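Side-chain contacts in acyl-CoA dehydrogenase (PDB 2PG0), which binds FAD and probably catalyses the alpha,beta-dehydrogenation of thioester-bound acyl chains, introducing a double bond next to the carbonyl group: residues C57-E62 with I97-I102; A103-E108 with M242-Q247; K279-S282 with T286-F289. All coordinates share one frame; numbering follows the deposited sequence.

Contact 1: C57-E62 with I97-I102; sequences CPWVDE and IVTPYI
T99 and P100 of helix 89-105 receive the indole of W59 and the thiol of C57. T99 comes first. Its OG1 lies at the edge of the W59 ring, near the ring plane, 3.1 Å from CZ2. A chi1 of 61° sets OG1 between the backbone N and the carbonyl carbon, and the hydroxyl bonds to H94 O, earlier in the same helix. C57 SG is 3.4 Å from the same OG1. The methyl CG2 of T99 also meets the sulfur, at 3.7 Å.

P100 follows. Its ring atom CD packs 3.7 Å from W59 CZ2, so the benzo end of the indole spans both residues. P100 has no N-H to give, and the helix is kinked here.

On the same edge of the indole, NE1 bonds to N95 O. V60 CG2 lies over one face of the W59 ring, toward its rim, 3.5 Å above the plane. C57 and W59 are brought together by a type I turn, closed by V60 N to C57 O at 3.1 Å.

The contact joins a loop and a helix of the N-terminal domain. Helix 108-120 packs on C57, V60 and T99, strand 125-128 touches T99, and helix 237-273 reaches P100 through K244.

Contact 2: A103-E108 with M242-Q247; sequences ASYGTE and MEKLQQ
Y105 and K244 meet where the last turn of helix 89-105, in the helical N-terminal domain, faces helix 237-273 of the C-terminal domain. This is an interdomain helix contact of the acyl-CoA dehydrogenase fold, and it lies at the surface.

Y105 gives the most surface. Its side chain and that of K244 approach from opposite directions. K244 CE sits 3.7 Å from Y105 CE2 and close to the phenol oxygen, at an oblique position to the ring. The phenol also reaches E243. Y105 OH is 2.9 Å from E243 OE1, which lies at the ring edge near the ring plane. The carboxylate is turned 90° to the ring. E243 gets there as an extended chain, with CG anti to the backbone N (chi1 -177°). Y105 also meets the ring of Y240.

K244 is bent at chi2 (-63°) and extended beyond. This carries its amine past the tyrosine to S104. K244 NZ donates a hydrogen bond of 2.7 Å to S104 OG. The same OG makes a weak bond to P100 O, so the hydroxyl links the lysine to the preceding turn of its own helix. Nearer the backbone, K244 CB packs against Y101 OH. A leucine in place of K244 would probably leave S104 OG without its amine donor, and the two helices without their one clear hydrogen bond here.

S104 serves Y105 as well. Its CB lies over the centre of one face of the Y105 ring, 3.8 Å above the plane.

Contact 3: K279-S282 with T286-F289; sequences KRVS and TVQF. With FAD (flavin-adenine dinucleotide), chain D.
The adenine end of the FAD pocket is lined here by V281, T286 and V287. The segments flank a short turn of the C-terminal domain in the acyl-CoA dehydrogenase fold, between the small two-stranded hairpin 275-280 and the start of helix 285-313.

V281 and V287 form the apolar centre. Their side chains cross at about a right angle, with V281 CG1 3.8 Å from V287 CG2. V287 CG2 also lies 3.4 Å from V281 O. Both methyls turn to the cofactor. V281 CG1, anti to its own N (chi1 171°), is 3.6 Å from the ribose oxygen O4B. V287 CG2 is 3.9 Å from N3A of the adenine. T286 adds its hydroxyl, with OG1 3.5 Å from C2A. That hydroxyl is hydrogen-bonded to Q285 OE1 of a neighbouring subunit, whose NE2 bonds to the FAD, so the pocket is completed across a subunit interface. V271 of helix 237-273 packs on both valines and on S282. At another interface, S282 OG and R280 NH1 both bond to the C-terminal L385 O of a second neighbouring subunit, two donors gripping one chain end.

The backbone of S282 meets Q288. The Q288 chain runs extended beyond CG and brings its amide alongside the short 3-10 turn. Q288 CG lies 3.2 Å from S282 O. Q288 NE2 gives that carbonyl only a weak hydrogen bond, 3.4 Å long and bent to 129° at the hydrogen.

In the fold
Contacts 1 and 2 are neighbours, with centres 9 Å apart, and both use helix 89-105. Contact 1 is buried within the N-terminal domain and rests on an aromatic ring, a thiol, a threonine and a proline. Contact 2 lies at the surface and joins two domains through an amine, hydroxyls and a carboxylate. They touch directly, W59 of contact 1 packing on A103 of contact 2. Contact 3 stands apart, on the opposite side of the chain's centre, about 46 Å from contact 1 between centres. It is buried like contact 1, but other subunits and the cofactor complete it. No other chain touches the segments of contacts 1 and 2.

Contact 1: C57-E62 with I97-I102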
loop_
_atom_site.group_PDB
_atom_site.type_symbol
_atom_site.label_atom_id
_atom_site.label_comp_id
_atom_site.label_asym_id
_atom_site.label_seq_id
_atom_site.Cartn_x
_atom_site.Cartn_y
_atom_site.Cartn_z
ATOM N N CYS A 57 -31.876 -14.767 19.961
ATOM C CA CYS A 57 -31.563 -16.197 20.053
ATOM C C CYS A 57 -32.523 -17.099 19.261
ATOM O O CYS A 57 -33.036 -18.077 19.806
ATOM C CB CYS A 57 -31.530 -16.632 21.520
ATOM S SG CYS A 57 -30.399 -15.684 22.535
ATOM N N PRO A 58 -32.748 -16.795 17.969
ATOM C CA PRO A 58 -33.780 -17.541 17.232
ATOM C C PRO A 58 -33.414 -19.016 17.005
ATOM O O PRO A 58 -34.293 -19.841 16.728
ATOM C CB PRO A 58 -33.875 -16.781 15.906
ATOM C CG PRO A 58 -32.534 -16.175 15.728
ATOM C CD PRO A 58 -32.075 -15.800 17.110
ATOM N N TRP A 59 -32.125 -19.334 17.144
ATOM C CA TRP A 59 -31.603 -20.695 16.970
ATOM C C TRP A 59 -31.927 -21.610 18.153
ATOM O O TRP A 59 -31.801 -22.834 18.050
ATOM C CB TRP A 59 -30.079 -20.651 16.766
ATOM C CG TRP A 59 -29.385 -19.879 17.853
ATOM C CD1 TRP A 59 -29.037 -18.561 17.823
ATOM C CD2 TRP A 59 -28.986 -20.370 19.141
ATOM N NE1 TRP A 59 -28.444 -18.199 19.006
ATOM C CE2 TRP A 59 -28.393 -19.289 19.831
ATOM C CE3 TRP A 59 -29.061 -21.622 19.776
ATOM C CZ2 TRP A 59 -27.886 -19.415 21.129
ATOM C CZ3 TRP A 59 -28.548 -21.746 21.067
ATOM C CH2 TRP A 59 -27.968 -20.649 21.726
ATOM N N VAL A 60 -32.309 -21.010 19.282
ATOM C CA VAL A 60 -32.644 -21.754 20.499
ATOM C C VAL A 60 -33.836 -22.692 20.229
ATOM O O VAL A 60 -34.717 -22.374 19.425
ATOM C CB VAL A 60 -32.914 -20.784 21.691
ATOM C CG1 VAL A 60 -33.645 -21.475 22.838
ATOM C CG2 VAL A 60 -31.597 -20.170 22.197
ATOM N N ASP A 61 -33.833 -23.856 20.877
ATOM C CA ASP A 61 -34.881 -24.856 20.662
ATOM C C ASP A 61 -36.252 -24.322 21.068
ATOM O O ASP A 61 -36.356 -23.507 21.987
ATOM C CB ASP A 61 -34.576 -26.143 21.436
ATOM C CG ASP A 61 -35.428 -27.312 20.970
ATOM O OD1 ASP A 61 -35.107 -27.900 19.912
ATOM O OD2 ASP A 61 -36.426 -27.631 21.656
ATOM N N GLU A 62 -37.292 -24.796 20.382
ATOM C CA GLU A 62 -38.674 -24.390 20.659
ATOM C C GLU A 62 -39.101 -24.608 22.114
ATOM O O GLU A 62 -39.930 -23.857 22.638
ATOM C CB GLU A 62 -39.659 -25.071 19.689
ATOM C CG GLU A 62 -39.610 -26.604 19.682
ATOM C CD GLU A 62 -40.539 -27.239 18.641
ATOM O OE1 GLU A 62 -41.387 -26.527 18.055
ATOM O OE2 GLU A 62 -40.417 -28.461 18.409
ATOM N N ILE A 97 -22.682 -15.025 20.130
ATOM C CA ILE A 97 -21.408 -15.196 20.816
ATOM C C ILE A 97 -21.589 -15.780 22.214
ATOM O O ILE A 97 -20.992 -16.810 22.526
ATOM C CB ILE A 97 -20.568 -13.889 20.808
ATOM C CG1 ILE A 97 -20.159 -13.556 19.362
ATOM C CG2 ILE A 97 -19.323 -14.011 21.732
ATOM C CD1 ILE A 97 -19.808 -12.108 19.116
ATOM N N VAL A 98 -22.429 -15.160 23.042
ATOM C CA VAL A 98 -22.503 -15.553 24.452
ATOM C C VAL A 98 -23.485 -16.689 24.714
ATOM O O VAL A 98 -23.109 -17.720 25.263
ATOM C CB VAL A 98 -22.821 -14.369 25.405
ATOM C CG1 VAL A 98 -22.719 -14.830 26.852
ATOM C CG2 VAL A 98 -21.881 -13.203 25.166
ATOM N N THR A 99 -24.745 -16.508 24.326
ATOM C CA THR A 99 -25.757 -17.525 24.631
ATOM C C THR A 99 -25.423 -18.931 24.095
ATOM O O THR A 99 -25.757 -19.910 24.756
ATOM C CB THR A 99 -27.193 -17.085 24.248
ATOM O OG1 THR A 99 -27.267 -16.845 22.842
ATOM C CG2 THR A 99 -27.563 -15.820 24.983
ATOM N N PRO A 100 -24.762 -19.046 22.911
ATOM C CA PRO A 100 -24.269 -20.378 22.540
ATOM C C PRO A 100 -23.408 -21.104 23.591
ATOM O O PRO A 100 -23.400 -22.337 23.603
ATOM C CB PRO A 100 -23.458 -20.108 21.271
ATOM C CG PRO A 100 -24.164 -18.956 20.648
ATOM C CD PRO A 100 -24.488 -18.071 21.831
ATOM N N TYR A 101 -22.702 -20.378 24.456
ATOM C CA TYR A 101 -21.952 -21.042 25.532
ATOM C C TYR A 101 -22.899 -21.792 26.467
ATOM O O TYR A 101 -22.618 -22.923 26.867
ATOM C CB TYR A 101 -21.131 -20.050 26.354
ATOM C CG TYR A 101 -19.838 -19.591 25.716
ATOM C CD1 TYR A 101 -19.826 -18.545 24.799
ATOM C CD2 TYR A 101 -18.620 -20.184 26.058
ATOM C CE1 TYR A 101 -18.635 -18.099 24.224
ATOM C CE2 TYR A 101 -17.425 -19.753 25.488
ATOM C CZ TYR A 101 -17.440 -18.707 24.576
ATOM O OH TYR A 101 -16.268 -18.268 24.008
ATOM N N ILE A 102 -24.006 -21.138 26.819
ATOM C CA ILE A 102 -25.034 -21.716 27.698
ATOM C C ILE A 102 -25.655 -22.961 27.043
ATOM O O ILE A 102 -25.779 -24.005 27.683
ATOM C CB ILE A 102 -26.120 -20.662 28.099
ATOM C CG1 ILE A 102 -25.484 -19.495 28.870
ATOM C CG2 ILE A 102 -27.261 -21.308 28.936
ATOM C CD1 ILE A 102 -26.386 -18.262 29.020
#

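Contact 2: A103-E108 with M242-Q247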
loop_
_atom_site.group_PDB
_atom_site.type_symbol
_atom_site.label_atom_id
_atom_site.label_comp_id
_atom_site.label_asym_id
_atom_site.label_seq_id
_atom_site.Cartn_x
_atom_site.Cartn_y
_atom_site.Cartn_z
ATOM N N ALA A 103 -26.010 -22.857 25.764
ATOM C CA ALA A 103 -26.605 -23.982 25.046
ATOM C C ALA A 103 -25.634 -25.154 24.874
ATOM O O ALA A 103 -26.028 -26.313 25.031
ATOM C CB ALA A 103 -27.141 -23.532 23.700
ATOM N N SER A 104 -24.375 -24.853 24.558
ATOM C CA SER A 104 -23.377 -25.893 24.307
ATOM C C SER A 104 -22.870 -26.585 25.571
ATOM O O SER A 104 -22.682 -27.805 25.576
ATOM C CB SER A 104 -22.184 -25.331 23.529
ATOM O OG SER A 104 -22.542 -25.081 22.186
ATOM N N TYR A 105 -22.650 -25.810 26.629
ATOM C CA TYR A 105 -21.936 -26.309 27.809
ATOM C C TYR A 105 -22.756 -26.328 29.087
ATOM O O TYR A 105 -22.285 -26.812 30.120
ATOM C CB TYR A 105 -20.656 -25.498 28.036
ATOM C CG TYR A 105 -19.821 -25.334 26.788
ATOM C CD1 TYR A 105 -19.299 -26.446 26.119
ATOM C CD2 TYR A 105 -19.549 -24.065 26.275
ATOM C CE1 TYR A 105 -18.532 -26.295 24.961
ATOM C CE2 TYR A 105 -18.780 -23.904 25.124
ATOM C CZ TYR A 105 -18.278 -25.019 24.477
ATOM O OH TYR A 105 -17.522 -24.854 23.344
ATOM N N GLY A 106 -23.972 -25.795 29.023
ATOM C CA GLY A 106 -24.834 -25.751 30.186
ATOM C C GLY A 106 -25.458 -27.101 30.481
ATOM O O GLY A 106 -25.666 -27.920 29.573
ATOM N N THR A 107 -25.749 -27.332 31.759
ATOM C CA THR A 107 -26.559 -28.472 32.172
ATOM C C THR A 107 -28.012 -28.201 31.775
ATOM O O THR A 107 -28.382 -27.063 31.477
ATOM C CB THR A 107 -26.502 -28.685 33.699
ATOM O OG1 THR A 107 -27.069 -27.547 34.363
ATOM C CG2 THR A 107 -25.065 -28.892 34.176
ATOM N N GLU A 108 -28.841 -29.241 31.780
ATOM C CA GLU A 108 -30.271 -29.073 31.510
ATOM C C GLU A 108 -30.897 -28.035 32.442
ATOM O O GLU A 108 -31.682 -27.196 32.003
ATOM C CB GLU A 108 -31.008 -30.411 31.617
ATOM C CG GLU A 108 -30.523 -31.472 30.629
ATOM C CD GLU A 108 -30.546 -31.003 29.179
ATOM O OE1 GLU A 108 -31.582 -30.456 28.730
ATOM O OE2 GLU A 108 -29.522 -31.193 28.484
ATOM N N MET A 242 -11.593 -21.189 22.936
ATOM C CA MET A 242 -10.915 -21.369 21.646
ATOM C C MET A 242 -11.899 -21.905 20.602
ATOM O O MET A 242 -11.888 -21.469 19.444
ATOM C CB MET A 242 -9.678 -22.277 21.778
ATOM C CG MET A 242 -8.481 -21.663 22.548
ATOM S SD MET A 242 -7.868 -20.037 21.988
ATOM C CE MET A 242 -8.490 -18.954 23.273
ATOM N N GLU A 243 -12.768 -22.816 21.041
ATOM C CA GLU A 243 -13.808 -23.415 20.201
ATOM C C GLU A 243 -14.819 -22.374 19.683
ATOM O O GLU A 243 -15.084 -22.298 18.484
ATOM C CB GLU A 243 -14.518 -24.522 20.996
ATOM C CG GLU A 243 -15.601 -25.307 20.261
ATOM C CD GLU A 243 -16.303 -26.331 21.160
ATOM O OE1 GLU A 243 -15.713 -26.747 22.188
ATOM O OE2 GLU A 243 -17.455 -26.722 20.852
ATOM N N LYS A 244 -15.362 -21.562 20.588
ATOM C CA LYS A 244 -16.396 -20.586 20.230
ATOM C C LYS A 244 -15.881 -19.346 19.482
ATOM O O LYS A 244 -16.648 -18.658 18.806
ATOM C CB LYS A 244 -17.170 -20.156 21.476
ATOM C CG LYS A 244 -17.990 -21.271 22.123
ATOM C CD LYS A 244 -19.071 -21.767 21.187
ATOM C CE LYS A 244 -20.058 -22.667 21.897
ATOM N NZ LYS A 244 -20.947 -23.324 20.908
ATOM N N LEU A 245 -14.586 -19.060 19.601
ATOM C CA LEU A 245 -14.001 -17.901 18.913
ATOM C C LEU A 245 -14.077 -17.974 17.371
ATOM O O LEU A 245 -14.009 -16.931 16.714
ATOM C CB LEU A 245 -12.574 -17.602 19.421
ATOM C CG LEU A 245 -12.467 -16.791 20.731
ATOM C CD1 LEU A 245 -11.127 -17.006 21.434
ATOM C CD2 LEU A 245 -12.707 -15.301 20.515
ATOM N N GLN A 246 -14.232 -19.176 16.805
ATOM C CA GLN A 246 -14.480 -19.332 15.356
ATOM C C GLN A 246 -15.749 -18.570 14.947
ATOM O O GLN A 246 -15.701 -17.726 14.057
ATOM C CB GLN A 246 -14.546 -20.812 14.911
ATOM C CG GLN A 246 -14.969 -21.022 13.420
ATOM C CD GLN A 246 -14.927 -22.482 12.919
ATOM O OE1 GLN A 246 -13.903 -23.175 13.017
ATOM N NE2 GLN A 246 -16.040 -22.937 12.340
ATOM N N GLN A 247 -16.874 -18.858 15.608
ATOM C CA GLN A 247 -18.110 -18.115 15.336
ATOM C C GLN A 247 -17.972 -16.623 15.664
ATOM O O GLN A 247 -18.454 -15.780 14.905
ATOM C CB GLN A 247 -19.323 -18.743 16.044
ATOM C CG GLN A 247 -20.651 -18.032 15.733
ATOM C CD GLN A 247 -21.856 -18.955 15.799
ATOM O OE1 GLN A 247 -21.888 -20.012 15.160
ATOM N NE2 GLN A 247 -22.867 -18.548 16.556
#

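Contact 3: K279-S282 with T286-F289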
loop_
_atom_site.group_PDB
_atom_site.type_symbol
_atom_site.label_atom_id
_atom_site.label_comp_id
_atom_site.label_asym_id
_atom_site.label_seq_id
_atom_site.Cartn_x
_atom_site.Cartn_y
_atom_site.Cartn_z
ATOM N N LYS A 279 -18.728 19.360 -13.535
ATOM C CA LYS A 279 -18.927 17.914 -13.632
ATOM C C LYS A 279 -19.434 17.368 -12.308
ATOM O O LYS A 279 -19.171 17.950 -11.253
ATOM C CB LYS A 279 -17.601 17.203 -13.931
ATOM C CG LYS A 279 -17.013 17.436 -15.300
ATOM C CD LYS A 279 -15.878 16.458 -15.568
ATOM C CE LYS A 279 -15.173 16.806 -16.870
ATOM N NZ LYS A 279 -14.257 15.710 -17.300
ATOM N N ARG A 280 -20.134 16.239 -12.359
ATOM C CA ARG A 280 -20.355 15.435 -11.162
ATOM C C ARG A 280 -18.985 14.895 -10.742
ATOM O O ARG A 280 -18.147 14.577 -11.595
ATOM C CB ARG A 280 -21.340 14.290 -11.431
ATOM C CG ARG A 280 -22.776 14.745 -11.695
ATOM C CD ARG A 280 -23.685 13.603 -12.153
ATOM N NE ARG A 280 -23.375 13.134 -13.507
ATOM C CZ ARG A 280 -22.888 11.931 -13.793
ATOM N NH1 ARG A 280 -22.662 11.055 -12.820
ATOM N NH2 ARG A 280 -22.631 11.597 -15.053
ATOM N N VAL A 281 -18.740 14.827 -9.437
ATOM C CA VAL A 281 -17.453 14.347 -8.934
ATOM C C VAL A 281 -17.187 12.908 -9.421
ATOM O O VAL A 281 -16.047 12.541 -9.717
ATOM C CB VAL A 281 -17.349 14.487 -7.393
ATOM C CG1 VAL A 281 -16.101 13.795 -6.855
ATOM C CG2 VAL A 281 -17.325 15.975 -6.993
ATOM N N SER A 282 -18.257 12.128 -9.547
ATOM C CA SER A 282 -18.197 10.749 -10.046
ATOM C C SER A 282 -17.728 10.641 -11.512
ATOM O O SER A 282 -17.495 9.539 -12.005
ATOM C CB SER A 282 -19.565 10.081 -9.885
ATOM O OG SER A 282 -20.558 10.769 -10.629
ATOM N N THR A 286 -10.079 9.541 -11.628
ATOM C CA THR A 286 -9.528 9.078 -10.338
ATOM C C THR A 286 -10.628 8.636 -9.370
ATOM O O THR A 286 -10.448 7.669 -8.634
ATOM C CB THR A 286 -8.631 10.120 -9.632
ATOM O OG1 THR A 286 -9.372 11.324 -9.391
ATOM C CG2 THR A 286 -7.381 10.411 -10.459
ATOM N N VAL A 287 -11.766 9.327 -9.384
ATOM C CA VAL A 287 -12.895 8.951 -8.528
ATOM C C VAL A 287 -13.497 7.628 -9.000
ATOM O O VAL A 287 -13.778 6.743 -8.191
ATOM C CB VAL A 287 -13.984 10.049 -8.477
ATOM C CG1 VAL A 287 -15.206 9.572 -7.685
ATOM C CG2 VAL A 287 -13.420 11.337 -7.869
ATOM N N GLN A 288 -13.675 7.501 -10.313
ATOM C CA GLN A 288 -14.145 6.251 -10.920
ATOM C C GLN A 288 -13.267 5.055 -10.569
ATOM O O GLN A 288 -13.777 4.000 -10.199
ATOM C CB GLN A 288 -14.247 6.399 -12.436
ATOM C CG GLN A 288 -15.316 7.405 -12.874
ATOM C CD GLN A 288 -15.286 7.716 -14.362
ATOM O OE1 GLN A 288 -14.256 7.580 -15.029
ATOM N NE2 GLN A 288 -16.421 8.171 -14.884
ATOM N N PHE A 289 -11.953 5.222 -10.678
ATOM C CA PHE A 289 -11.036 4.122 -10.380
ATOM C C PHE A 289 -11.027 3.785 -8.880
ATOM O O PHE A 289 -11.012 2.605 -8.501
ATOM C CB PHE A 289 -9.623 4.443 -10.875
ATOM C CG PHE A 289 -9.385 4.111 -12.329
ATOM C CD1 PHE A 289 -10.387 4.284 -13.290
ATOM C CD2 PHE A 289 -8.131 3.649 -12.746
ATOM C CE1 PHE A 289 -10.147 3.990 -14.650
ATOM C CE2 PHE A 289 -7.878 3.361 -14.091
ATOM C CZ PHE A 289 -8.892 3.528 -15.049
HETATM P PA FAD D . -15.322 19.356 -2.740
HETATM O O1A FAD D . -16.814 19.277 -2.983
HETATM O O2A FAD D . -14.610 20.449 -3.495
HETATM O O5B FAD D . -14.645 17.941 -3.112
HETATM C C5B FAD D . -15.069 16.760 -2.466
HETATM C C4B FAD D . -14.202 15.616 -2.964
HETATM O O4B FAD D . -14.289 15.587 -4.374
HETATM C C3B FAD D . -12.735 15.824 -2.606
HETATM O O3B FAD D . -12.290 14.776 -1.790
HETATM C C2B FAD D . -11.973 15.661 -3.894
HETATM O O2B FAD D . -11.283 14.438 -3.799
HETATM C C1B FAD D . -13.017 15.398 -4.952
HETATM N N9A FAD D . -12.779 16.218 -6.155
HETATM C C8A FAD D . -13.251 17.473 -6.457
HETATM N N7A FAD D . -12.779 17.827 -7.678
HETATM C C5A FAD D . -12.017 16.812 -8.153
HETATM C C6A FAD D . -11.300 16.631 -9.330
HETATM N N6A FAD D . -11.309 17.560 -10.285
HETATM N N1A FAD D . -10.603 15.453 -9.521
HETATM C C2A FAD D . -10.609 14.455 -8.567
HETATM N N3A FAD D . -11.324 14.637 -7.403
HETATM C C4A FAD D . -12.013 15.794 -7.204
HETATM N N1 FAD D . -12.332 27.032 3.963
HETATM C C2 FAD D . -12.025 28.384 4.015
HETATM O O2 FAD D . -12.181 29.093 3.019
HETATM N N3 FAD D . -11.555 28.943 5.190
HETATM C C4 FAD D . -11.387 28.154 6.317
HETATM O O4 FAD D . -10.972 28.665 7.353
HETATM C C4X FAD D . -11.683 26.786 6.266
HETATM N N5 FAD D . -11.518 25.985 7.388
HETATM C C5X FAD D . -11.842 24.643 7.336
HETATM C C6 FAD D . -11.686 23.860 8.479
HETATM C C7 FAD D . -11.999 22.506 8.455
HETATM C C7M FAD D . -11.810 21.711 9.718
HETATM C C8 FAD D . -12.475 21.934 7.269
HETATM C C8M FAD D . -12.832 20.487 7.159
HETATM C C9 FAD D . -12.634 22.717 6.131
HETATM C C9A FAD D . -12.313 24.075 6.145
HETATM N N10 FAD D . -12.460 24.867 5.004
HETATM C C10 FAD D . -12.163 26.223 5.075
HETATM C "C1'" FAD D . -12.863 24.289 3.658
HETATM C "C2'" FAD D . -11.881 23.303 3.003
HETATM O "O2'" FAD D . -10.797 23.979 2.399
HETATM C "C3'" FAD D . -12.651 22.484 1.961
HETATM O "O3'" FAD D . -13.401 21.502 2.650
HETATM C "C4'" FAD D . -11.776 21.824 0.886
HETATM O "O4'" FAD D . -11.149 22.802 0.080
HETATM C "C5'" FAD D . -12.573 20.904 -0.041
HETATM O "O5'" FAD D . -13.749 21.541 -0.494
HETATM P P FAD D . -15.164 20.810 -0.295
HETATM O O1P FAD D . -15.341 20.434 1.153
HETATM O O2P FAD D . -16.282 21.694 -0.800
HETATM O O3P FAD D . -15.036 19.446 -1.153
#